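Local coordinates for OBCA, Oxalate Biosynthetic Component A (Burkholderia glumae, PDB 4NNB), which is probably an enzyme, with an N-terminal domain joined to a TIM barrel, and holds a magnesium ion and an oxaloacetate ion in the model, at residues A[113-118]-A[145-150]; A[132-137]-A[485-491]; A[292-296]-A[333-338]. Residues are numbered along the deposited sequence.

In the fold
From the N terminus, contact 1 opens at 113-118, and the chain then runs through helix 125-137, the first side of contact 2. After strand 141-142, segment 145-150 closes contact 1, pairing strand 114-115 with 148-149, so the two contacts cross. They also touch: L148 CD1 and F115 CD1 lie 3.8 and 3.9 Å from L135 CD1, and the centres of contacts 1 and 2 are about 11 Å apart. Contact 3 joins two successive connections of the TIM barrel, 292-296 and 333-338. It is nested inside the long loop that contact 2 closes at 485-491, their centres about 41 Å apart. Contact 2 thus joins the N-terminal-domain helix to a hairpin late in the sequence.

Contact 1: residues A[113-118]-A[145-150]; sequences AHFPKP and QGDLLW
Segments 113-118 and 145-150 run antiparallel (153° between end-to-end directions), strand 114-115 pairing with 148-149. At A113 the carbonyl O accepts W150 N at 3.2 Å, while A113 CB sits 3.8 Å from W150 CB, at the indole edge; W150 NE1 bonds R154 O. H114 (phi/psi -141/166) faces L149 in a non-hydrogen-bonded pair, CA-CA 4.6 Å, with H114 CA 3.3 Å from L148 O. F115 and L148 form the hydrogen-bonded pair: F115 N to L148 O 2.7 Å, L148 N to F115 O 2.9 Å, CB to CB 3.6 Å, both turned to the face covered by L135 of helix 125-137. P116 holds the N-cap position, and the next amide, K117 N, bonds D147 OD2 at 2.7 Å (D147 chi1 m). All-trans K117 brings CD to 3.4 Å from Q145 O, its NZ reaching R484 O; left-handed G146 (85/16) leaves room for it. Outermost strand 114-115 thus pairs with the central strand of a three-stranded antiparallel sheet (114-115, 148-149, 141-142) before the chain enters helix 117-121.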
loop_
_atom_site.group_PDB
_atom_site.type_symbol
_atom_site.label_atom_id
_atom_site.label_comp_id
_atom_site.label_asym_id
_atom_site.label_seq_id
_atom_site.Cartn_x
_atom_site.Cartn_y
_atom_site.Cartn_z
ATOM N N ALA A 113 -0.927 -10.636 27.779
ATOM C CA ALA A 113 -1.198 -10.195 26.417
ATOM C C ALA A 113 -0.528 -11.108 25.406
ATOM O O ALA A 113 0.454 -10.736 24.760
ATOM C CB ALA A 113 -0.738 -8.745 26.212
ATOM N N HIS A 114 -1.053 -12.318 25.277
ATOM C CA HIS A 114 -0.588 -13.221 24.238
ATOM C C HIS A 114 -1.756 -13.985 23.638
ATOM O O HIS A 114 -2.868 -13.976 24.177
ATOM C CB HIS A 114 0.533 -14.146 24.739
ATOM C CG HIS A 114 0.060 -15.338 25.515
ATOM N ND1 HIS A 114 -1.159 -15.396 26.153
ATOM C CD2 HIS A 114 0.664 -16.531 25.750
ATOM C CE1 HIS A 114 -1.288 -16.570 26.753
ATOM N NE2 HIS A 114 -0.194 -17.275 26.520
ATOM N N PHE A 115 -1.516 -14.624 22.507
ATOM C CA PHE A 115 -2.558 -15.389 21.860
ATOM C C PHE A 115 -1.881 -16.633 21.328
ATOM O O PHE A 115 -1.390 -16.638 20.196
ATOM C CB PHE A 115 -3.171 -14.590 20.725
ATOM C CG PHE A 115 -4.663 -14.597 20.719
ATOM C CD1 PHE A 115 -5.371 -13.585 21.341
ATOM C CD2 PHE A 115 -5.358 -15.603 20.077
ATOM C CE1 PHE A 115 -6.753 -13.585 21.338
ATOM C CE2 PHE A 115 -6.746 -15.607 20.062
ATOM C CZ PHE A 115 -7.442 -14.595 20.698
ATOM N N PRO A 116 -1.829 -17.680 22.164
ATOM C CA PRO A 116 -1.119 -18.918 21.842
ATOM C C PRO A 116 -1.628 -19.520 20.550
ATOM O O PRO A 116 -2.815 -19.436 20.250
ATOM C CB PRO A 116 -1.461 -19.837 23.018
ATOM C CG PRO A 116 -1.798 -18.914 24.145
ATOM C CD PRO A 116 -2.467 -17.732 23.494
ATOM N N LYS A 117 -0.723 -20.128 19.799
ATOM C CA LYS A 117 -1.087 -20.802 18.557
ATOM C C LYS A 117 -2.272 -21.785 18.662
ATOM O O LYS A 117 -3.155 -21.765 17.799
ATOM C CB LYS A 117 0.139 -21.489 17.948
ATOM C CG LYS A 117 -0.154 -22.265 16.666
ATOM C CD LYS A 117 1.155 -22.677 16.003
ATOM C CE LYS A 117 0.923 -23.478 14.737
ATOM N NZ LYS A 117 2.063 -23.302 13.780
ATOM N N PRO A 118 -2.303 -22.640 19.708
ATOM C CA PRO A 118 -3.461 -23.546 19.800
ATOM C C PRO A 118 -4.816 -22.834 19.923
ATOM O O PRO A 118 -5.830 -23.423 19.531
ATOM C CB PRO A 118 -3.181 -24.368 21.068
ATOM C CG PRO A 118 -1.703 -24.265 21.286
ATOM C CD PRO A 118 -1.321 -22.892 20.780
ATOM N N GLN A 145 7.207 -19.509 17.403
ATOM C CA GLN A 145 6.338 -20.649 17.672
ATOM C C GLN A 145 4.958 -20.430 17.066
ATOM O O GLN A 145 4.094 -21.307 17.133
ATOM C CB GLN A 145 6.233 -20.921 19.181
ATOM C CG GLN A 145 7.547 -21.376 19.834
ATOM C CD GLN A 145 8.575 -20.258 19.955
ATOM O OE1 GLN A 145 8.223 -19.090 20.160
ATOM N NE2 GLN A 145 9.855 -20.610 19.820
ATOM N N GLY A 146 4.750 -19.258 16.467
ATOM C CA GLY A 146 3.484 -18.966 15.820
ATOM C C GLY A 146 2.421 -18.442 16.767
ATOM O O GLY A 146 1.237 -18.451 16.425
ATOM N N ASP A 147 2.833 -18.005 17.956
ATOM C CA ASP A 147 1.921 -17.348 18.887
ATOM C C ASP A 147 1.852 -15.860 18.542
ATOM O O ASP A 147 2.810 -15.313 18.003
ATOM C CB ASP A 147 2.429 -17.458 20.335
ATOM C CG ASP A 147 2.647 -18.897 20.788
ATOM O OD1 ASP A 147 3.622 -19.120 21.533
ATOM O OD2 ASP A 147 1.860 -19.788 20.408
ATOM N N LEU A 148 0.740 -15.205 18.862
ATOM C CA LEU A 148 0.689 -13.745 18.790
ATOM C C LEU A 148 1.109 -13.144 20.123
ATOM O O LEU A 148 0.651 -13.585 21.182
ATOM C CB LEU A 148 -0.703 -13.244 18.438
ATOM C CG LEU A 148 -1.350 -13.755 17.161
ATOM C CD1 LEU A 148 -2.691 -13.057 16.946
ATOM C CD2 LEU A 148 -0.426 -13.560 15.966
ATOM N N LEU A 149 1.979 -12.136 20.066
ATOM C CA LEU A 149 2.515 -11.507 21.269
ATOM C C LEU A 149 2.370 -9.993 21.196
ATOM O O LEU A 149 2.601 -9.399 20.144
ATOM C CB LEU A 149 4.000 -11.859 21.421
ATOM C CG LEU A 149 4.372 -13.345 21.429
ATOM C CD1 LEU A 149 5.840 -13.542 21.760
ATOM C CD2 LEU A 149 3.514 -14.090 22.425
ATOM N N TRP A 150 1.996 -9.366 22.308
ATOM C CA TRP A 150 2.091 -7.912 22.422
ATOM C C TRP A 150 3.276 -7.608 23.323
ATOM O O TRP A 150 3.286 -8.000 24.484
ATOM C CB TRP A 150 0.801 -7.334 22.996
ATOM C CG TRP A 150 0.826 -5.858 23.312
ATOM C CD1 TRP A 150 0.730 -5.284 24.548
ATOM C CD2 TRP A 150 0.920 -4.774 22.372
ATOM N NE1 TRP A 150 0.760 -3.915 24.435
ATOM C CE2 TRP A 150 0.878 -3.576 23.115
ATOM C CE3 TRP A 150 1.044 -4.703 20.985
ATOM C CZ2 TRP A 150 0.954 -2.314 22.508
ATOM C CZ3 TRP A 150 1.122 -3.451 20.384
ATOM C CH2 TRP A 150 1.068 -2.274 21.144
#

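Contact 2: residues A[132-137]-A[485-491]; sequences VLQLTT and VPGGVRK
Helix 132-137 lies along strand 489-491 at an axis separation of 6.8 Å, nearly parallel to it (21° between directions, signed crossing -21°). The register sets L133 against R490 (CA-CA 5.1 Å) and T136 against K491 (5.6 Å). Ahead of the strand, V485 to G488 make a type II turn, closed by G488 N to V485 O at 2.9 Å, with P486 at -57/143 and G487 at 89/-28, angles that call for glycine.

Apolar contacts serve the N-terminal part of this helical segment. V132 (chi1 t) sets CG2 3.7 Å from V485 CG2 and CG1 3.8 Å from R490 CB, whereas L133, in rotamer mt, extends CD2 to 3.9 Å from V489 CG1 and 3.8 Å from R490 CA.

Polar bonds follow one turn later. K491 N donates to T136 OG1 (chi1 p) at 3.1 Å (N-H...O angle 169°), and T136 OG1 donates to V132 O at 2.7 Å. T137 OG1 (chi1 m) likewise bonds L133 O at 2.6 Å but receives the side-chain K491 NZ at 2.8 Å. K491 NZ also reaches R197 O. R490 NH1 donates to K491 O at 3.2 Å, and its guanidinium makes salt bridges with D482 and E497.

Strands 479-481 and 489-491 form an antiparallel beta hairpin, beginning four residues after the magnesium ligand E475, and here its second strand packs against an N-terminal-domain helix.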
loop_
_atom_site.group_PDB
_atom_site.type_symbol
_atom_site.label_atom_id
_atom_site.label_comp_id
_atom_site.label_asym_id
_atom_site.label_seq_id
_atom_site.Cartn_x
_atom_site.Cartn_y
_atom_site.Cartn_z
ATOM N N VAL A 132 -5.788 -12.619 13.491
ATOM C CA VAL A 132 -4.375 -12.337 13.279
ATOM C C VAL A 132 -4.172 -10.976 12.576
ATOM O O VAL A 132 -3.334 -10.179 12.995
ATOM C CB VAL A 132 -3.653 -13.485 12.531
ATOM C CG1 VAL A 132 -2.228 -13.076 12.186
ATOM C CG2 VAL A 132 -3.619 -14.751 13.395
ATOM N N LEU A 133 -4.956 -10.702 11.540
ATOM C CA LEU A 133 -4.843 -9.423 10.840
ATOM C C LEU A 133 -5.232 -8.252 11.748
ATOM O O LEU A 133 -4.577 -7.211 11.749
ATOM C CB LEU A 133 -5.666 -9.433 9.541
ATOM C CG LEU A 133 -5.085 -10.357 8.458
ATOM C CD1 LEU A 133 -6.139 -10.694 7.404
ATOM C CD2 LEU A 133 -3.817 -9.758 7.791
ATOM N N GLN A 134 -6.281 -8.423 12.544
ATOM C CA GLN A 134 -6.689 -7.341 13.428
ATOM C C GLN A 134 -5.618 -7.036 14.479
ATOM O O GLN A 134 -5.256 -5.876 14.687
ATOM C CB GLN A 134 -8.019 -7.650 14.112
ATOM C CG GLN A 134 -8.543 -6.456 14.892
ATOM C CD GLN A 134 -8.808 -5.262 14.001
ATOM O OE1 GLN A 134 -9.750 -5.266 13.204
ATOM N NE2 GLN A 134 -7.969 -4.236 14.117
ATOM N N LEU A 135 -5.117 -8.074 15.137
ATOM C CA LEU A 135 -4.132 -7.881 16.196
ATOM C C LEU A 135 -2.768 -7.424 15.668
ATOM O O LEU A 135 -2.095 -6.623 16.310
ATOM C CB LEU A 135 -4.002 -9.143 17.063
ATOM C CG LEU A 135 -5.220 -9.477 17.945
ATOM C CD1 LEU A 135 -4.935 -10.669 18.852
ATOM C CD2 LEU A 135 -5.656 -8.280 18.771
ATOM N N THR A 136 -2.353 -7.923 14.506
ATOM C CA THR A 136 -1.096 -7.436 13.928
ATOM C C THR A 136 -1.234 -6.012 13.379
ATOM O O THR A 136 -0.232 -5.304 13.265
ATOM C CB THR A 136 -0.469 -8.388 12.869
ATOM O OG1 THR A 136 -1.402 -8.638 11.809
ATOM C CG2 THR A 136 -0.044 -9.713 13.509
ATOM N N THR A 137 -2.462 -5.599 13.052
ATOM C CA THR A 137 -2.744 -4.198 12.720
ATOM C C THR A 137 -2.533 -3.348 13.968
ATOM O O THR A 137 -2.103 -2.198 13.888
ATOM C CB THR A 137 -4.195 -4.004 12.207
ATOM O OG1 THR A 137 -4.382 -4.747 10.997
ATOM C CG2 THR A 137 -4.503 -2.529 11.929
ATOM N N VAL A 485 1.866 -18.999 11.526
ATOM C CA VAL A 485 0.654 -18.582 12.233
ATOM C C VAL A 485 -0.580 -19.202 11.586
ATOM O O VAL A 485 -0.651 -19.310 10.357
ATOM C CB VAL A 485 0.552 -17.024 12.324
ATOM C CG1 VAL A 485 0.129 -16.411 10.981
ATOM C CG2 VAL A 485 -0.395 -16.598 13.441
ATOM N N PRO A 486 -1.534 -19.673 12.412
ATOM C CA PRO A 486 -2.771 -20.193 11.820
ATOM C C PRO A 486 -3.434 -19.134 10.950
ATOM O O PRO A 486 -3.397 -17.941 11.289
ATOM C CB PRO A 486 -3.640 -20.507 13.044
ATOM C CG PRO A 486 -2.640 -20.871 14.108
ATOM C CD PRO A 486 -1.444 -19.959 13.858
ATOM N N GLY A 487 -4.019 -19.564 9.838
ATOM C CA GLY A 487 -4.558 -18.637 8.856
ATOM C C GLY A 487 -3.526 -18.232 7.810
ATOM O O GLY A 487 -3.876 -17.873 6.687
ATOM N N GLY A 488 -2.253 -18.262 8.197
ATOM C CA GLY A 488 -1.140 -18.075 7.276
ATOM C C GLY A 488 -0.832 -16.668 6.766
ATOM O O GLY A 488 0.084 -16.506 5.948
ATOM N N VAL A 489 -1.587 -15.664 7.222
ATOM C CA VAL A 489 -1.413 -14.280 6.758
ATOM C C VAL A 489 -1.379 -13.298 7.933
ATOM O O VAL A 489 -2.061 -13.504 8.935
ATOM C CB VAL A 489 -2.549 -13.866 5.783
ATOM C CG1 VAL A 489 -2.382 -12.393 5.300
ATOM C CG2 VAL A 489 -2.600 -14.810 4.585
ATOM N N ARG A 490 -0.577 -12.240 7.814
ATOM C CA ARG A 490 -0.511 -11.194 8.835
ATOM C C ARG A 490 -0.074 -9.872 8.204
ATOM O O ARG A 490 0.344 -9.843 7.046
ATOM C CB ARG A 490 0.494 -11.567 9.924
ATOM C CG ARG A 490 1.921 -11.790 9.387
ATOM C CD ARG A 490 2.945 -11.748 10.518
ATOM N NE ARG A 490 4.266 -12.245 10.138
ATOM C CZ ARG A 490 5.231 -11.484 9.630
ATOM N NH1 ARG A 490 5.014 -10.188 9.432
ATOM N NH2 ARG A 490 6.402 -12.013 9.306
ATOM N N LYS A 491 -0.163 -8.789 8.973
ATOM C CA LYS A 491 0.349 -7.493 8.541
ATOM C C LYS A 491 1.864 -7.560 8.431
ATOM O O LYS A 491 2.545 -8.127 9.303
ATOM C CB LYS A 491 -0.083 -6.386 9.514
ATOM C CG LYS A 491 -1.568 -5.999 9.380
ATOM C CD LYS A 491 -1.824 -5.284 8.037
ATOM C CE LYS A 491 -3.295 -5.187 7.661
ATOM N NZ LYS A 491 -4.010 -4.041 8.292
#

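Contact 3: residues A[292-296]-A[333-338]; sequences RRAHL and AQFDHF
Helix 333-338 faces segment 292-296, a weakly bonded helical turn (about 292-294) that passes into loop; L296 N to R293 O, 2.8 Å, closes the turn at its end. In register, R293 CA is 6.8 Å from Q334 CA, and L296 CA is 7.6 Å from F338 CA.

The CB of A333 points toward the partner and sits over one face of the R293 guanidinium, 3.7 Å from R293 NH1. Q334 uses both ends of its amide: with chi1 and chi2 both m, its OE1 accepts R293 NH1 at 2.9 Å (166° at the hydrogen), while its NE2 donates to R292 O at 3.3 Å (160°). R293 gets there by leaving the backbone in p and extending through two t angles.

Here two neighbouring connections of the TIM barrel meet. Helix 328-341 belongs to the beta-alpha-beta crossover between parallel strands 308-311 and 344-349, and segment 292-296 lies in the connection from 273-276 to 308-311. The side chain of R292 comes within about 7 Å of the bound oxaloacetate ion, its guanidinium held by backbone oxygens including those of A287 and T278.

One turn beyond A333, H337 (chi1 t, chi2 95°) projects toward this turn. Its NE2 donates to L296 O at 2.8 Å, and R293 CB lies 4.2 Å from the imidazole centroid, 16° off the ring normal, a CH-pi contact. F338, with chi1 m, brings CE1 to 3.4 Å from L296 CD1; both side chains also touch A309 of strand 308-311.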
loop_
_atom_site.group_PDB
_atom_site.type_symbol
_atom_site.label_atom_id
_atom_site.label_comp_id
_atom_site.label_asym_id
_atom_site.label_seq_id
_atom_site.Cartn_x
_atom_site.Cartn_y
_atom_site.Cartn_z
ATOM N N ARG A 292 3.042 19.108 -9.935
ATOM C CA ARG A 292 3.269 17.721 -10.337
ATOM C C ARG A 292 4.652 17.460 -10.924
ATOM O O ARG A 292 4.996 16.314 -11.197
ATOM C CB ARG A 292 2.171 17.245 -11.293
ATOM C CG ARG A 292 0.775 17.274 -10.670
ATOM C CD ARG A 292 -0.271 16.694 -11.612
ATOM N NE ARG A 292 -0.115 15.243 -11.740
ATOM C CZ ARG A 292 -0.890 14.468 -12.491
ATOM N NH1 ARG A 292 -1.882 15.001 -13.205
ATOM N NH2 ARG A 292 -0.677 13.160 -12.522
ATOM N N ARG A 293 5.441 18.517 -11.118
ATOM C CA ARG A 293 6.857 18.367 -11.462
ATOM C C ARG A 293 7.777 19.230 -10.583
ATOM O O ARG A 293 8.989 19.190 -10.744
ATOM C CB ARG A 293 7.107 18.690 -12.955
ATOM C CG ARG A 293 6.560 20.048 -13.398
ATOM C CD ARG A 293 6.702 20.271 -14.909
ATOM N NE ARG A 293 5.985 21.476 -15.323
ATOM C CZ ARG A 293 4.689 21.522 -15.620
ATOM N NH1 ARG A 293 3.946 20.420 -15.582
ATOM N NH2 ARG A 293 4.135 22.680 -15.964
ATOM N N ALA A 294 7.213 20.007 -9.661
ATOM C CA ALA A 294 8.029 20.907 -8.833
ATOM C C ALA A 294 9.053 20.162 -7.957
ATOM O O ALA A 294 10.102 20.710 -7.610
ATOM C CB ALA A 294 7.142 21.796 -7.982
ATOM N N HIS A 295 8.752 18.914 -7.610
ATOM C CA HIS A 295 9.699 18.069 -6.874
ATOM C C HIS A 295 10.705 17.376 -7.782
ATOM O O HIS A 295 11.568 16.635 -7.301
ATOM C CB HIS A 295 8.975 17.033 -5.999
ATOM C CG HIS A 295 8.023 16.147 -6.750
ATOM N ND1 HIS A 295 7.377 16.540 -7.905
ATOM C CD2 HIS A 295 7.587 14.890 -6.483
ATOM C CE1 HIS A 295 6.594 15.560 -8.324
ATOM N NE2 HIS A 295 6.704 14.548 -7.480
ATOM N N LEU A 296 10.610 17.620 -9.086
ATOM C CA LEU A 296 11.519 16.974 -10.021
ATOM C C LEU A 296 12.602 17.946 -10.451
ATOM O O LEU A 296 12.915 18.063 -11.627
ATOM C CB LEU A 296 10.772 16.431 -11.236
ATOM C CG LEU A 296 9.613 15.488 -10.890
ATOM C CD1 LEU A 296 9.012 14.956 -12.181
ATOM C CD2 LEU A 296 10.027 14.329 -9.945
ATOM N N ALA A 333 4.098 19.338 -21.113
ATOM C CA ALA A 333 4.911 20.038 -20.124
ATOM C C ALA A 333 5.755 19.068 -19.272
ATOM O O ALA A 333 6.942 19.323 -19.030
ATOM C CB ALA A 333 4.020 20.908 -19.230
ATOM N N GLN A 334 5.141 17.981 -18.797
ATOM C CA GLN A 334 5.885 16.945 -18.064
ATOM C C GLN A 334 7.074 16.431 -18.859
ATOM O O GLN A 334 8.212 16.474 -18.379
ATOM C CB GLN A 334 4.981 15.753 -17.688
ATOM C CG GLN A 334 3.926 16.069 -16.643
ATOM C CD GLN A 334 4.499 16.517 -15.288
ATOM O OE1 GLN A 334 4.779 17.700 -15.082
ATOM N NE2 GLN A 334 4.639 15.572 -14.350
ATOM N N PHE A 335 6.811 15.926 -20.062
ATOM C CA PHE A 335 7.879 15.355 -20.876
ATOM C C PHE A 335 8.995 16.368 -21.115
ATOM O O PHE A 335 10.172 16.019 -20.999
ATOM C CB PHE A 335 7.353 14.820 -22.215
ATOM C CG PHE A 335 6.811 13.410 -22.150
ATOM C CD1 PHE A 335 7.667 12.332 -22.067
ATOM C CD2 PHE A 335 5.440 13.171 -22.214
ATOM C CE1 PHE A 335 7.179 11.026 -22.018
ATOM C CE2 PHE A 335 4.940 11.871 -22.173
ATOM C CZ PHE A 335 5.815 10.795 -22.069
ATOM N N ASP A 336 8.630 17.610 -21.450
ATOM C CA ASP A 336 9.620 18.682 -21.640
ATOM C C ASP A 336 10.496 18.797 -20.399
ATOM O O ASP A 336 11.714 18.931 -20.481
ATOM C CB ASP A 336 8.922 20.029 -21.848
ATOM C CG ASP A 336 8.658 20.338 -23.310
ATOM O OD1 ASP A 336 8.981 19.477 -24.157
ATOM O OD2 ASP A 336 8.118 21.438 -23.604
ATOM N N HIS A 337 9.861 18.743 -19.239
ATOM C CA HIS A 337 10.592 18.893 -17.989
ATOM C C HIS A 337 11.494 17.697 -17.657
ATOM O O HIS A 337 12.668 17.881 -17.318
ATOM C CB HIS A 337 9.631 19.162 -16.851
ATOM C CG HIS A 337 10.310 19.361 -15.542
ATOM N ND1 HIS A 337 10.628 20.610 -15.051
ATOM C CD2 HIS A 337 10.749 18.471 -14.621
ATOM C CE1 HIS A 337 11.221 20.481 -13.880
ATOM N NE2 HIS A 337 11.314 19.191 -13.598
ATOM N N PHE A 338 10.952 16.483 -17.744
ATOM C CA PHE A 338 11.739 15.281 -17.477
ATOM C C PHE A 338 12.982 15.301 -18.377
ATOM O O PHE A 338 14.110 15.071 -17.916
ATOM C CB PHE A 338 10.937 14.005 -17.770
ATOM C CG PHE A 338 9.914 13.625 -16.704
ATOM C CD1 PHE A 338 8.967 14.536 -16.248
ATOM C CD2 PHE A 338 9.857 12.320 -16.220
ATOM C CE1 PHE A 338 8.005 14.164 -15.312
ATOM C CE2 PHE A 338 8.896 11.942 -15.283
ATOM C CZ PHE A 338 7.968 12.869 -14.828
#